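Local coordinates for protein lysin (Enterococcus phage IMEEF1, PDB 6IST) that probably degrades the peptidoglycan of its enterococcal host through an N-terminal CHAP-type peptidase domain and carries a bound calcium ion, at residues M168-K176 and Q182-L193; Y85-T95 and F104-I112. All blocks are in the same frame, centred on the assembly; numbering follows the deposited sequence.

Contact 1. Residues M168-K176 and Q182-L193; sequences MFIYYKRTK and QWFVIGGKRIYL
Trp183 slides its CB methylene over one face of the Tyr171 ring, 3.6 Å from CB to the ring centroid, a CH-pi contact from a cross-strand neighbour. The two aromatic planes are almost parallel, 4° apart, but so displaced that they hardly overlap; instead the Tyr171 hydroxyl comes to lie above the indole near its rim. On the other indole face sits CB of Tyr192. A water hydrogen-bonds to Tyr171 OH at 2.7 Å and lies over the indole, with a weak further bond from Arg190 NH1; the NE of that arginine is held by the carbonyl of Leu232. Tyr171 leans over its neighbour because its CG stands between the backbone N and the carbonyl carbon (chi1 68°). Phe169 repeats the posture and lays a ring face on Val185, whose CB is 3.9 Å from the centroid. Beta-branched Val185 serves both rings: its CG2 also reaches the edge of Tyr171, 3.6 Å from CE2. These residues share one face of an antiparallel beta hairpin, in which Phe169 with Val185 and Tyr171 with Trp183 are hydrogen-bonded pairs; the bond from Val185 N to Phe169 O is 2.8 Å long and nearly straight at 175°. The intervening pairs put Tyr172 on the other face with Ile170, Phe184 and Gln182, the last three covered by helix 196-208. Met168 CG lies 3.7 Å from Phe184 CZ, the side chains crossing at a slant, and its unbranched thioether can bend past the ring toward Ile186. Gln182 OE1 comes within 3.3 Å of Tyr172 CE1, and a water donates to that OE1 while also bonding to Tyr172 OH. The extended aliphatic chain of Lys173 passes Trp183 before its amine reaches a salt bridge with Glu229.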
loop_
_atom_site.group_PDB
_atom_site.type_symbol
_atom_site.label_atom_id
_atom_site.label_comp_id
_atom_site.label_asym_id
_atom_site.label_seq_id
_atom_site.Cartn_x
_atom_site.Cartn_y
_atom_site.Cartn_z
ATOM N N MET C 168 -4.459 -3.160 -0.990
ATOM C CA MET C 168 -5.380 -2.158 -0.484
ATOM C C MET C 168 -4.491 -1.146 0.249
ATOM O O MET C 168 -3.766 -1.558 1.148
ATOM C CB MET C 168 -6.315 -2.807 0.530
ATOM C CG MET C 168 -7.751 -2.413 0.526
ATOM S SD MET C 168 -8.621 -3.322 1.843
ATOM C CE MET C 168 -9.055 -4.743 0.883
ATOM N N PHE C 169 -4.524 0.135 -0.124
ATOM C CA PHE C 169 -3.778 1.176 0.583
ATOM C C PHE C 169 -4.310 2.559 0.175
ATOM O O PHE C 169 -5.119 2.653 -0.738
ATOM C CB PHE C 169 -2.311 1.089 0.309
ATOM C CG PHE C 169 -1.940 1.157 -1.144
ATOM C CD1 PHE C 169 -1.685 2.355 -1.714
ATOM C CD2 PHE C 169 -1.796 -0.013 -1.902
ATOM C CE1 PHE C 169 -1.294 2.423 -3.032
ATOM C CE2 PHE C 169 -1.432 0.038 -3.258
ATOM C CZ PHE C 169 -1.169 1.283 -3.800
ATOM N N ILE C 170 -3.870 3.604 0.879
ATOM C CA ILE C 170 -4.223 4.994 0.543
ATOM C C ILE C 170 -2.983 5.683 0.145
ATOM O O ILE C 170 -1.926 5.426 0.710
ATOM C CB ILE C 170 -4.801 5.703 1.800
ATOM C CG1 ILE C 170 -6.243 5.219 2.060
ATOM C CG2 ILE C 170 -4.782 7.246 1.676
ATOM C CD1 ILE C 170 -6.852 5.617 3.368
ATOM N N TYR C 171 -3.110 6.634 -0.768
ATOM C CA TYR C 171 -2.033 7.506 -1.161
ATOM C C TYR C 171 -2.613 8.869 -1.295
ATOM O O TYR C 171 -3.852 9.028 -1.437
ATOM C CB TYR C 171 -1.261 7.061 -2.415
ATOM C CG TYR C 171 -2.040 7.121 -3.688
ATOM C CD1 TYR C 171 -2.140 8.319 -4.406
ATOM C CD2 TYR C 171 -2.718 6.003 -4.151
ATOM C CE1 TYR C 171 -2.899 8.387 -5.549
ATOM C CE2 TYR C 171 -3.452 6.057 -5.330
ATOM C CZ TYR C 171 -3.540 7.245 -6.019
ATOM O OH TYR C 171 -4.349 7.270 -7.184
ATOM N N TYR C 172 -1.742 9.866 -1.202
ATOM C CA TYR C 172 -2.196 11.234 -1.364
ATOM C C TYR C 172 -1.639 11.750 -2.613
ATOM O O TYR C 172 -0.549 11.434 -3.012
ATOM C CB TYR C 172 -1.805 12.183 -0.261
ATOM C CG TYR C 172 -2.140 11.793 1.129
ATOM C CD1 TYR C 172 -3.187 10.950 1.441
ATOM C CD2 TYR C 172 -1.445 12.341 2.169
ATOM C CE1 TYR C 172 -3.487 10.618 2.777
ATOM C CE2 TYR C 172 -1.748 12.031 3.499
ATOM C CZ TYR C 172 -2.773 11.198 3.800
ATOM O OH TYR C 172 -3.042 10.896 5.142
ATOM N N LYS C 173 -2.388 12.675 -3.207
ATOM C CA LYS C 173 -1.922 13.299 -4.480
ATOM C C LYS C 173 -1.997 14.831 -4.330
ATOM O O LYS C 173 -2.969 15.382 -3.847
ATOM C CB LYS C 173 -2.791 12.830 -5.661
ATOM C CG LYS C 173 -2.580 13.541 -6.998
ATOM C CD LYS C 173 -3.658 13.125 -8.005
ATOM C CE LYS C 173 -3.314 13.706 -9.392
ATOM N NZ LYS C 173 -4.165 13.170 -10.489
ATOM N N ARG C 174 -0.903 15.479 -4.650
ATOM C CA ARG C 174 -0.807 16.934 -4.630
ATOM C C ARG C 174 -1.135 17.370 -6.043
ATOM O O ARG C 174 -0.426 17.032 -6.979
ATOM C CB ARG C 174 0.628 17.344 -4.264
ATOM C CG ARG C 174 0.820 18.824 -4.065
ATOM C CD ARG C 174 0.129 19.300 -2.830
ATOM N NE ARG C 174 0.380 20.698 -2.574
ATOM C CZ ARG C 174 -0.273 21.425 -1.670
ATOM N NH1 ARG C 174 -1.264 20.893 -0.937
ATOM N NH2 ARG C 174 0.057 22.713 -1.508
ATOM N N THR C 175 -2.230 18.071 -6.197
ATOM C CA THR C 175 -2.750 18.380 -7.524
ATOM C C THR C 175 -2.049 19.621 -8.081
ATOM O O THR C 175 -1.509 20.385 -7.318
ATOM C CB THR C 175 -4.254 18.643 -7.481
ATOM O OG1 THR C 175 -4.512 19.723 -6.585
ATOM C CG2 THR C 175 -4.997 17.398 -6.989
ATOM N N LYS C 176 -2.085 19.788 -9.394
ATOM C CA LYS C 176 -1.580 21.003 -10.096
ATOM C C LYS C 176 -2.059 22.270 -9.429
ATOM O O LYS C 176 -1.313 23.197 -9.268
ATOM C CB LYS C 176 -2.119 21.081 -11.533
ATOM C CG LYS C 176 -1.174 20.686 -12.653
ATOM C CD LYS C 176 -1.384 21.488 -13.953
ATOM C CE LYS C 176 -2.837 21.843 -14.329
ATOM N NZ LYS C 176 -3.818 20.713 -14.401
ATOM N N GLN C 182 -6.985 12.547 -1.204
ATOM C CA GLN C 182 -6.674 11.237 -0.722
ATOM C C GLN C 182 -7.346 10.226 -1.686
ATOM O O GLN C 182 -8.552 10.435 -2.048
ATOM C CB GLN C 182 -7.213 11.051 0.693
ATOM C CG GLN C 182 -6.719 12.044 1.742
ATOM C CD GLN C 182 -6.839 11.554 3.159
ATOM O OE1 GLN C 182 -6.752 10.324 3.439
ATOM N NE2 GLN C 182 -7.040 12.498 4.087
ATOM N N TRP C 183 -6.622 9.146 -2.013
ATOM C CA TRP C 183 -7.048 8.134 -2.939
ATOM C C TRP C 183 -6.901 6.762 -2.318
ATOM O O TRP C 183 -5.988 6.562 -1.559
ATOM C CB TRP C 183 -6.214 8.215 -4.214
ATOM C CG TRP C 183 -6.523 9.377 -5.069
ATOM C CD1 TRP C 183 -6.124 10.651 -4.901
ATOM C CD2 TRP C 183 -7.331 9.350 -6.248
ATOM N NE1 TRP C 183 -6.640 11.445 -5.889
ATOM C CE2 TRP C 183 -7.361 10.659 -6.757
ATOM C CE3 TRP C 183 -8.018 8.330 -6.915
ATOM C CZ2 TRP C 183 -8.042 10.988 -7.917
ATOM C CZ3 TRP C 183 -8.675 8.640 -8.092
ATOM C CH2 TRP C 183 -8.670 9.957 -8.595
ATOM N N PHE C 184 -7.805 5.849 -2.640
ATOM C CA PHE C 184 -7.829 4.475 -2.086
ATOM C C PHE C 184 -7.681 3.487 -3.185
ATOM O O PHE C 184 -8.428 3.509 -4.129
ATOM C CB PHE C 184 -9.106 4.320 -1.335
ATOM C CG PHE C 184 -9.323 2.996 -0.644
ATOM C CD1 PHE C 184 -8.349 2.395 0.089
ATOM C CD2 PHE C 184 -10.580 2.419 -0.695
ATOM C CE1 PHE C 184 -8.596 1.199 0.723
ATOM C CE2 PHE C 184 -10.859 1.232 -0.042
ATOM C CZ PHE C 184 -9.841 0.619 0.662
ATOM N N VAL C 185 -6.723 2.581 -3.034
ATOM C CA VAL C 185 -6.518 1.504 -3.963
ATOM C C VAL C 185 -7.120 0.259 -3.378
ATOM O O VAL C 185 -6.831 -0.084 -2.227
ATOM C CB VAL C 185 -4.998 1.322 -4.214
ATOM C CG1 VAL C 185 -4.705 0.101 -5.071
ATOM C CG2 VAL C 185 -4.472 2.603 -4.826
ATOM N N ILE C 186 -8.007 -0.368 -4.151
ATOM C CA ILE C 186 -8.686 -1.578 -3.744
ATOM C C ILE C 186 -9.168 -2.312 -4.990
ATOM O O ILE C 186 -9.666 -1.685 -5.910
ATOM C CB ILE C 186 -9.902 -1.261 -2.828
ATOM C CG1 ILE C 186 -10.655 -2.534 -2.443
ATOM C CG2 ILE C 186 -10.833 -0.246 -3.457
ATOM C CD1 ILE C 186 -11.604 -2.419 -1.285
ATOM N N GLY C 187 -9.013 -3.627 -4.975
ATOM C CA GLY C 187 -9.423 -4.491 -6.125
ATOM C C GLY C 187 -8.818 -4.104 -7.461
ATOM O O GLY C 187 -9.459 -4.241 -8.487
ATOM N N GLY C 188 -7.587 -3.614 -7.464
ATOM C CA GLY C 188 -6.978 -3.179 -8.701
ATOM C C GLY C 188 -7.579 -1.894 -9.252
ATOM O O GLY C 188 -7.363 -1.593 -10.412
ATOM N N LYS C 189 -8.308 -1.147 -8.428
ATOM C CA LYS C 189 -8.917 0.122 -8.839
ATOM C C LYS C 189 -8.480 1.245 -7.883
ATOM O O LYS C 189 -7.934 1.025 -6.833
ATOM C CB LYS C 189 -10.443 0.085 -8.814
ATOM C CG LYS C 189 -11.140 -1.125 -9.400
ATOM C CD LYS C 189 -10.750 -1.355 -10.816
ATOM C CE LYS C 189 -11.782 -2.174 -11.590
ATOM N NZ LYS C 189 -12.385 -3.299 -10.852
ATOM N N ARG C 190 -8.746 2.457 -8.273
ATOM C CA ARG C 190 -8.461 3.572 -7.417
ATOM C C ARG C 190 -9.712 4.426 -7.202
ATOM O O ARG C 190 -10.478 4.700 -8.117
ATOM C CB ARG C 190 -7.263 4.350 -7.898
ATOM C CG ARG C 190 -7.425 5.064 -9.175
ATOM C CD ARG C 190 -6.039 5.472 -9.729
ATOM N NE ARG C 190 -6.243 5.821 -11.125
ATOM C CZ ARG C 190 -6.617 7.006 -11.574
ATOM N NH1 ARG C 190 -6.748 8.060 -10.774
ATOM N NH2 ARG C 190 -6.811 7.153 -12.867
ATOM N N ILE C 191 -9.933 4.831 -5.979
ATOM C CA ILE C 191 -11.131 5.606 -5.618
ATOM C C ILE C 191 -10.713 6.906 -4.983
ATOM O O ILE C 191 -9.981 6.879 -4.045
ATOM C CB ILE C 191 -12.000 4.838 -4.616
ATOM C CG1 ILE C 191 -12.313 3.456 -5.214
ATOM C CG2 ILE C 191 -13.247 5.670 -4.268
ATOM C CD1 ILE C 191 -13.294 2.607 -4.425
ATOM N N TYR C 192 -11.136 8.039 -5.528
ATOM C CA TYR C 192 -11.000 9.332 -4.881
ATOM C C TYR C 192 -11.905 9.391 -3.653
ATOM O O TYR C 192 -13.093 9.042 -3.712
ATOM C CB TYR C 192 -11.288 10.510 -5.836
ATOM C CG TYR C 192 -11.421 11.817 -5.133
ATOM C CD1 TYR C 192 -10.314 12.412 -4.564
ATOM C CD2 TYR C 192 -12.647 12.491 -5.064
ATOM C CE1 TYR C 192 -10.418 13.620 -3.875
ATOM C CE2 TYR C 192 -12.766 13.695 -4.393
ATOM C CZ TYR C 192 -11.640 14.265 -3.822
ATOM O OH TYR C 192 -11.679 15.437 -3.169
ATOM N N LEU C 193 -11.317 9.715 -2.503
ATOM C CA LEU C 193 -12.060 9.787 -1.269
ATOM C C LEU C 193 -12.573 11.238 -1.007
ATOM O O LEU C 193 -11.828 12.105 -0.639
ATOM C CB LEU C 193 -11.154 9.346 -0.124
ATOM C CG LEU C 193 -10.640 7.915 -0.220
ATOM C CD1 LEU C 193 -9.542 7.756 0.838
ATOM C CD2 LEU C 193 -11.696 6.822 -0.174
HETATM O O HOH W 1 -5.033 9.416 -8.615
HETATM O O HOH W 2 -5.273 9.372 5.428
#

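Contact 2. Residues Y85-T95 and F104-I112; sequences YAQYGHTGIAT and FVSVDQNWI
Asp108 OD2 is gripped by two imidazoles: His90 NE2 donates to it across the strands at 2.8 Å, and NE2 of His127, on strand 123-128, makes a second hydrogen bond. The His90 bond is fairly straight, 161° at the hydrogen, and lies in the imidazole plane, yet it meets the oxygen from above the carboxylate, whose plane is turned 61° from the ring. The other oxygen, OD1, accepts from Ser106 OG on its syn side, so both ends of the carboxylate are tied and its rotation is probably restricted. His90 extends toward the carboxylate with CG anti to the backbone N (chi1 -179°). Over one face of its ring comes Trp111 CE3, 3.5 Å from NE2, the two rings meeting obliquely; the indole is long enough for CE3 to sit there while its far end meets Tyr85, whose hydroxyl reaches the indole edge 3.3 Å from CH2. Trp80 adds a further aromatic wall beside His90 and Tyr85. Gly92, with no side chain, lets its CA lie close against Asp108 OD1, at 3.5 Å, and near the Val107 carbonyl. Beyond it, Ile93 and Val107 form a hydrogen-bonded antiparallel pair, with Ile93 N to Val107 O at 2.9 Å, and Thr95 N continues the ladder to Val105 O. Small Ala94 and Ser106 allow their CA atoms to approach to 4.1 Å. Where the strands diverge, a water bridges Thr91 O and Gln109 N. Gln109 then turns toward the calcium-binding loop, its amide bonded to Gln28 O and Val19 N. The hairpin supplies His90 and Asp108, and helix 29-41 supplies Cys29, in an arrangement consistent with the Cys-His-Asp triad expected of a CHAP-domain cysteine peptidase.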
loop_
_atom_site.group_PDB
_atom_site.type_symbol
_atom_site.label_atom_id
_atom_site.label_comp_id
_atom_site.label_asym_id
_atom_site.label_seq_id
_atom_site.Cartn_x
_atom_site.Cartn_y
_atom_site.Cartn_z
ATOM N N TYR C 85 9.850 31.516 11.234
ATOM C CA TYR C 85 9.650 30.191 10.805
ATOM C C TYR C 85 8.430 30.061 9.905
ATOM O O TYR C 85 8.133 28.976 9.452
ATOM C CB TYR C 85 9.460 29.316 12.052
ATOM C CG TYR C 85 10.662 29.367 12.944
ATOM C CD1 TYR C 85 11.779 28.643 12.629
ATOM C CD2 TYR C 85 10.656 30.089 14.092
ATOM C CE1 TYR C 85 12.904 28.675 13.443
ATOM C CE2 TYR C 85 11.767 30.158 14.904
ATOM C CZ TYR C 85 12.861 29.427 14.591
ATOM O OH TYR C 85 13.974 29.466 15.420
ATOM N N ALA C 86 7.686 31.169 9.659
ATOM C CA ALA C 86 6.440 31.047 8.917
ATOM C C ALA C 86 6.779 30.705 7.476
ATOM O O ALA C 86 5.972 30.087 6.785
ATOM C CB ALA C 86 5.562 32.301 9.029
ATOM N N GLN C 87 7.955 31.081 6.997
ATOM C CA GLN C 87 8.238 30.808 5.604
ATOM C C GLN C 87 8.492 29.340 5.258
ATOM O O GLN C 87 7.831 28.783 4.358
ATOM C CB GLN C 87 9.390 31.668 5.165
ATOM C CG GLN C 87 9.553 31.603 3.680
ATOM C CD GLN C 87 10.588 32.586 3.193
ATOM O OE1 GLN C 87 11.384 33.091 3.981
ATOM N NE2 GLN C 87 10.644 32.786 1.875
ATOM N N TYR C 88 9.482 28.726 5.921
ATOM C CA TYR C 88 9.900 27.357 5.677
ATOM C C TYR C 88 9.628 26.370 6.811
ATOM O O TYR C 88 9.626 25.179 6.596
ATOM C CB TYR C 88 11.363 27.328 5.394
ATOM C CG TYR C 88 11.730 28.108 4.159
ATOM C CD1 TYR C 88 11.286 27.692 2.906
ATOM C CD2 TYR C 88 12.511 29.246 4.248
ATOM C CE1 TYR C 88 11.618 28.414 1.757
ATOM C CE2 TYR C 88 12.852 29.984 3.098
ATOM C CZ TYR C 88 12.407 29.555 1.867
ATOM O OH TYR C 88 12.736 30.259 0.733
ATOM N N GLY C 89 9.518 26.904 8.021
ATOM C CA GLY C 89 9.357 26.114 9.225
ATOM C C GLY C 89 10.635 25.488 9.759
ATOM O O GLY C 89 11.717 25.624 9.228
ATOM N N HIS C 90 10.471 24.812 10.885
ATOM C CA HIS C 90 11.521 23.953 11.414
ATOM C C HIS C 90 10.813 22.794 12.058
ATOM O O HIS C 90 9.668 22.914 12.423
ATOM C CB HIS C 90 12.332 24.760 12.435
ATOM C CG HIS C 90 13.448 23.985 13.037
ATOM N ND1 HIS C 90 14.488 23.457 12.319
ATOM C CD2 HIS C 90 13.633 23.608 14.310
ATOM C CE1 HIS C 90 15.282 22.775 13.127
ATOM N NE2 HIS C 90 14.770 22.858 14.351
ATOM N N THR C 91 11.534 21.690 12.275
ATOM C CA THR C 91 10.958 20.514 12.892
ATOM C C THR C 91 12.053 19.744 13.554
ATOM O O THR C 91 13.194 20.051 13.391
ATOM C CB THR C 91 10.213 19.666 11.850
ATOM O OG1 THR C 91 9.526 18.592 12.495
ATOM C CG2 THR C 91 11.173 19.093 10.744
ATOM N N GLY C 92 11.635 18.832 14.422
ATOM C CA GLY C 92 12.577 17.912 15.077
ATOM C C GLY C 92 11.690 17.032 15.978
ATOM O O GLY C 92 10.458 17.083 15.925
ATOM N N ILE C 93 12.296 16.132 16.761
ATOM C CA ILE C 93 11.516 15.196 17.528
ATOM C C ILE C 93 11.708 15.451 19.021
ATOM O O ILE C 93 12.867 15.351 19.475
ATOM C CB ILE C 93 11.925 13.738 17.258
ATOM C CG1 ILE C 93 11.858 13.357 15.740
ATOM C CG2 ILE C 93 11.044 12.773 18.060
ATOM C CD1 ILE C 93 10.509 13.533 15.077
ATOM N N ALA C 94 10.619 15.533 19.758
ATOM C CA ALA C 94 10.651 15.795 21.270
ATOM C C ALA C 94 11.125 14.489 21.893
ATOM O O ALA C 94 10.618 13.420 21.571
ATOM C CB ALA C 94 9.310 16.161 21.797
ATOM N N THR C 95 12.137 14.573 22.738
ATOM C CA THR C 95 12.719 13.348 23.333
ATOM C C THR C 95 12.311 13.184 24.778
ATOM O O THR C 95 12.589 12.099 25.399
ATOM C CB THR C 95 14.229 13.350 23.239
ATOM O OG1 THR C 95 14.776 14.618 23.625
ATOM C CG2 THR C 95 14.600 13.070 21.790
ATOM N N PHE C 104 11.613 22.764 26.425
ATOM C CA PHE C 104 11.558 21.385 26.071
ATOM C C PHE C 104 12.856 20.951 25.372
ATOM O O PHE C 104 13.671 21.784 24.956
ATOM C CB PHE C 104 10.308 21.125 25.187
ATOM C CG PHE C 104 10.360 21.783 23.815
ATOM C CD1 PHE C 104 9.851 23.065 23.625
ATOM C CD2 PHE C 104 10.835 21.115 22.761
ATOM C CE1 PHE C 104 9.894 23.694 22.405
ATOM C CE2 PHE C 104 10.926 21.733 21.512
ATOM C CZ PHE C 104 10.409 22.995 21.341
ATOM N N VAL C 105 13.047 19.651 25.254
ATOM C CA VAL C 105 14.147 19.089 24.540
ATOM C C VAL C 105 13.707 18.326 23.292
ATOM O O VAL C 105 12.873 17.482 23.366
ATOM C CB VAL C 105 14.957 18.172 25.463
ATOM C CG1 VAL C 105 16.062 17.489 24.733
ATOM C CG2 VAL C 105 15.526 18.977 26.634
ATOM N N SER C 106 14.293 18.642 22.150
ATOM C CA SER C 106 14.097 17.910 20.933
ATOM C C SER C 106 15.461 17.628 20.215
ATOM O O SER C 106 16.462 18.331 20.443
ATOM C CB SER C 106 13.029 18.599 20.026
ATOM O OG SER C 106 13.523 19.838 19.520
ATOM N N VAL C 107 15.515 16.588 19.369
ATOM C CA VAL C 107 16.662 16.307 18.524
ATOM C C VAL C 107 16.281 16.805 17.156
ATOM O O VAL C 107 15.178 16.472 16.664
ATOM C CB VAL C 107 16.942 14.831 18.479
ATOM C CG1 VAL C 107 17.864 14.480 17.364
ATOM C CG2 VAL C 107 17.502 14.433 19.802
ATOM N N ASP C 108 17.075 17.713 16.658
ATOM C CA ASP C 108 16.763 18.442 15.428
ATOM C C ASP C 108 18.020 18.441 14.574
ATOM O O ASP C 108 19.143 18.491 15.095
ATOM C CB ASP C 108 16.474 19.936 15.611
ATOM C CG ASP C 108 15.467 20.336 16.711
ATOM O OD1 ASP C 108 14.727 19.537 17.311
ATOM O OD2 ASP C 108 15.300 21.590 16.813
ATOM N N GLN C 109 17.847 18.418 13.239
ATOM C CA GLN C 109 18.931 18.758 12.304
ATOM C C GLN C 109 18.836 20.139 11.868
ATOM O O GLN C 109 17.733 20.697 11.800
ATOM C CB GLN C 109 18.909 17.846 11.072
ATOM C CG GLN C 109 19.230 16.435 11.432
ATOM C CD GLN C 109 19.287 15.449 10.295
ATOM O OE1 GLN C 109 19.900 14.401 10.466
ATOM N NE2 GLN C 109 18.605 15.711 9.179
ATOM N N ASN C 110 19.999 20.714 11.573
ATOM C CA ASN C 110 20.076 22.049 11.003
ATOM C C ASN C 110 19.622 23.156 11.894
ATOM O O ASN C 110 19.117 24.216 11.429
ATOM C CB ASN C 110 19.380 22.121 9.642
ATOM C CG ASN C 110 20.080 23.100 8.704
ATOM O OD1 ASN C 110 21.263 23.327 8.812
ATOM N ND2 ASN C 110 19.335 23.698 7.829
ATOM N N TRP C 111 19.838 22.966 13.191
ATOM C CA TRP C 111 19.540 23.979 14.197
ATOM C C TRP C 111 20.852 24.606 14.609
ATOM O O TRP C 111 21.000 25.832 14.495
ATOM C CB TRP C 111 18.784 23.424 15.418
ATOM C CG TRP C 111 18.542 24.456 16.492
ATOM C CD1 TRP C 111 19.332 24.704 17.595
ATOM C CD2 TRP C 111 17.529 25.429 16.504
ATOM N NE1 TRP C 111 18.832 25.731 18.297
ATOM C CE2 TRP C 111 17.687 26.178 17.687
ATOM C CE3 TRP C 111 16.410 25.669 15.698
ATOM C CZ2 TRP C 111 16.835 27.200 18.041
ATOM C CZ3 TRP C 111 15.573 26.671 16.037
ATOM C CH2 TRP C 111 15.772 27.441 17.222
ATOM N N ILE C 112 21.754 23.797 15.138
ATOM C CA ILE C 112 23.120 24.231 15.443
ATOM C C ILE C 112 23.954 24.268 14.164
ATOM O O ILE C 112 23.952 23.292 13.373
ATOM C CB ILE C 112 23.759 23.270 16.435
ATOM C CG1 ILE C 112 23.125 23.538 17.790
ATOM C CG2 ILE C 112 25.275 23.499 16.539
ATOM C CD1 ILE C 112 23.270 22.356 18.718
HETATM O O HOH W 3 15.087 18.006 12.498
#

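Overall arrangement
From the N terminus, the chain first lays down helices 4-13 and 29-41 and early strands, then reaches contact 2, where 85-95 and 104-112 close a short hairpin loop within the six-stranded antiparallel sheet of the CHAP domain, between strands 77-80 and 123-128. Strands 123-128 and 132-137 follow, and residues 144-167, which are not modelled and probably flexible, lead to contact 1. There 168-176 and 182-193 close another local hairpin, which continues into strand 189-192 within a separate mixed sheet packed on helix 196-208. The two loops are in series, neither enclosing nor crossing the other. The centres of contacts 1 and 2 lie about 31 Å apart, and the contacts do not touch.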